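Local coordinates for protein Tv2483 (Treponema vincentii, PDB 6DET) that binds L-arginine with high selectivity, probably as the extracytoplasmic solute-binding lipoprotein of an ABC transporter for amino-acid uptake, at residues Q177-L182 / D188-D193. Residues are numbered along the deposited sequence; the frame is centred on the assembly and turned at random.
With ARG (arginine), chain B.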
loop_
_atom_site.group_PDB
_atom_site.type_symbol
_atom_site.label_atom_id
_atom_site.label_comp_id
_atom_site.label_asym_id
_atom_site.label_seq_id
_atom_site.Cartn_x
_atom_site.Cartn_y
_atom_site.Cartn_z
ATOM N N GLN A 177 -9.150 11.198 -6.502
ATOM C CA GLN A 177 -9.225 11.642 -7.892
ATOM C C GLN A 177 -9.709 10.527 -8.809
ATOM O O GLN A 177 -10.424 10.792 -9.788
ATOM C CB GLN A 177 -7.863 12.161 -8.350
ATOM C CG GLN A 177 -7.638 13.607 -7.901
ATOM C CD GLN A 177 -6.219 14.067 -8.084
ATOM O OE1 GLN A 177 -5.420 13.409 -8.743
ATOM N NE2 GLN A 177 -5.897 15.221 -7.504
ATOM N N LEU A 178 -9.310 9.281 -8.530
ATOM C CA LEU A 178 -9.826 8.163 -9.316
ATOM C C LEU A 178 -11.347 8.138 -9.287
ATOM O O LEU A 178 -12.005 8.021 -10.329
ATOM C CB LEU A 178 -9.271 6.833 -8.787
ATOM C CG LEU A 178 -7.756 6.737 -8.596
ATOM C CD1 LEU A 178 -7.430 5.384 -7.999
ATOM C CD2 LEU A 178 -7.008 6.944 -9.910
ATOM N N TYR A 179 -11.937 8.208 -8.093
ATOM C CA TYR A 179 -13.393 8.110 -8.013
ATOM C C TYR A 179 -14.062 9.327 -8.620
ATOM O O TYR A 179 -15.163 9.215 -9.181
ATOM C CB TYR A 179 -13.827 7.915 -6.556
ATOM C CG TYR A 179 -13.582 6.508 -6.074
ATOM C CD1 TYR A 179 -14.496 5.504 -6.353
ATOM C CD2 TYR A 179 -12.438 6.183 -5.340
ATOM C CE1 TYR A 179 -14.292 4.228 -5.940
ATOM C CE2 TYR A 179 -12.213 4.870 -4.914
ATOM C CZ TYR A 179 -13.158 3.903 -5.225
ATOM O OH TYR A 179 -12.998 2.596 -4.840
ATOM N N GLU A 180 -13.410 10.486 -8.538
ATOM C CA GLU A 180 -13.958 11.688 -9.166
ATOM C C GLU A 180 -14.008 11.536 -10.678
ATOM O O GLU A 180 -14.984 11.947 -11.318
ATOM C CB GLU A 180 -13.123 12.910 -8.802
ATOM C CG GLU A 180 -13.249 13.350 -7.365
ATOM C CD GLU A 180 -12.162 14.330 -6.965
ATOM O OE1 GLU A 180 -11.461 14.852 -7.861
ATOM O OE2 GLU A 180 -12.008 14.572 -5.751
ATOM N N ALA A 181 -12.953 10.978 -11.273
ATOM C CA ALA A 181 -12.958 10.755 -12.714
ATOM C C ALA A 181 -13.998 9.706 -13.086
ATOM O O ALA A 181 -14.656 9.815 -14.127
ATOM C CB ALA A 181 -11.567 10.333 -13.183
ATOM N N LEU A 182 -14.177 8.699 -12.225
ATOM C CA LEU A 182 -15.188 7.678 -12.471
ATOM C C LEU A 182 -16.588 8.274 -12.400
ATOM O O LEU A 182 -17.447 7.957 -13.235
ATOM C CB LEU A 182 -15.035 6.523 -11.470
ATOM C CG LEU A 182 -15.820 5.252 -11.796
ATOM C CD1 LEU A 182 -15.396 4.684 -13.141
ATOM C CD2 LEU A 182 -15.669 4.210 -10.709
ATOM N N ASP A 188 -13.614 5.379 -17.712
ATOM C CA ASP A 188 -14.655 4.359 -17.657
ATOM C C ASP A 188 -14.459 3.370 -16.522
ATOM O O ASP A 188 -15.408 2.669 -16.150
ATOM C CB ASP A 188 -14.686 3.577 -18.968
ATOM C CG ASP A 188 -14.834 4.473 -20.171
ATOM O OD1 ASP A 188 -15.963 4.932 -20.385
ATOM O OD2 ASP A 188 -13.832 4.688 -20.893
ATOM N N ALA A 189 -13.248 3.281 -15.994
ATOM C CA ALA A 189 -12.938 2.379 -14.902
ATOM C C ALA A 189 -11.705 2.905 -14.191
ATOM O O ALA A 189 -10.978 3.744 -14.732
ATOM C CB ALA A 189 -12.682 0.969 -15.399
ATOM N N ILE A 190 -11.462 2.363 -12.993
ATOM C CA ILE A 190 -10.277 2.664 -12.195
ATOM C C ILE A 190 -9.709 1.377 -11.617
ATOM O O ILE A 190 -10.417 0.382 -11.421
ATOM C CB ILE A 190 -10.568 3.651 -11.052
ATOM C CG1 ILE A 190 -11.419 2.994 -9.953
ATOM C CG2 ILE A 190 -11.220 4.924 -11.604
ATOM C CD1 ILE A 190 -11.749 3.887 -8.788
ATOM N N VAL A 191 -8.421 1.426 -11.312
ATOM C CA VAL A 191 -7.723 0.371 -10.567
ATOM C C VAL A 191 -7.545 0.840 -9.131
ATOM O O VAL A 191 -7.085 1.968 -8.885
ATOM C CB VAL A 191 -6.356 0.040 -11.186
ATOM C CG1 VAL A 191 -5.630 -1.024 -10.334
ATOM C CG2 VAL A 191 -6.508 -0.442 -12.571
ATOM N N VAL A 192 -7.901 -0.017 -8.174
ATOM C CA VAL A 192 -7.669 0.255 -6.763
ATOM C C VAL A 192 -7.149 -1.029 -6.135
ATOM O O VAL A 192 -7.237 -2.114 -6.723
ATOM C CB VAL A 192 -8.939 0.748 -6.039
ATOM C CG1 VAL A 192 -9.407 2.083 -6.621
ATOM C CG2 VAL A 192 -10.080 -0.266 -6.162
ATOM N N ASP A 193 -6.563 -0.896 -4.940
ATOM C CA ASP A 193 -6.148 -2.066 -4.172
ATOM C C ASP A 193 -7.326 -2.532 -3.333
ATOM O O ASP A 193 -8.005 -1.726 -2.681
ATOM C CB ASP A 193 -4.954 -1.800 -3.243
ATOM C CG ASP A 193 -3.641 -1.559 -3.973
ATOM O OD1 ASP A 193 -3.546 -1.748 -5.201
ATOM O OD2 ASP A 193 -2.653 -1.195 -3.272
HETATM N N ARG B . 0.094 -0.607 -3.519
HETATM C CA ARG B . 0.407 0.733 -4.078
HETATM C C ARG B . 1.901 0.822 -4.370
HETATM O O ARG B . 2.667 0.030 -3.789
HETATM C CB ARG B . 0.007 1.842 -3.106
HETATM C CG ARG B . -1.495 1.970 -2.878
HETATM C CD ARG B . -1.876 3.024 -1.843
HETATM N NE ARG B . -1.504 4.347 -2.305
HETATM C CZ ARG B . -0.500 5.070 -1.823
HETATM N NH1 ARG B . -0.252 6.256 -2.385
HETATM N NH2 ARG B . 0.257 4.622 -0.820
HETATM O OXT ARG B . 2.326 1.682 -5.154
#
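I190 points from strand 189-193 toward helix 177-182 and meets L178, Y179 and L182. Its CD1 methyl sits over the centre of the Y179 ring, 3.8 Å from the centroid and only 9° off the ring normal, a CH-pi contact made face-on. I190 CG1 lies between the backbone N and the carbonyl carbon (chi1 71°) and continues fully extended, which places CD1 against that face. The other branch, CG2, rests against the backbone, 3.4 Å from L178 O, a carbonyl already taken up by the helical bond from L182 N, and packs on L182 CB. L178 CB touches I190 CD1 at 3.8 Å, while its CD1 reaches along the strand to V191 O and, at 4.1 Å, to V192 CG1; the L178 and V192 side chains lie alongside one another, pointing opposite ways. V192 CG1 also approaches the phenol end of Y179, 4.0 Å from OH. At the other end L182 turns toward the strand with CG anti to the backbone N, bringing CD1 to 3.8 Å from A189 CA and close to D188 O.

The axes of the two short segments run nearly antiparallel (162°) and approach to 8.1 Å. Around them, Y207 meets the Y179 ring, M172 and A146 flank L178, and the strand is hydrogen-bonded to strands 120-129 and 143-148. Beyond V192, D193 OD2 accepts a hydrogen bond of 2.8 Å from the N of the bound arginine and bonds Y219 OH, while OD1 forms a salt bridge with K124. Helix 175-184 connects parallel strands 167-172 and 189-193, a beta-alpha-beta crossover over strand 143-148 in one alpha/beta lobe of a family 3 solute-binding protein, whose strand-end aspartate reaches the ligand cleft.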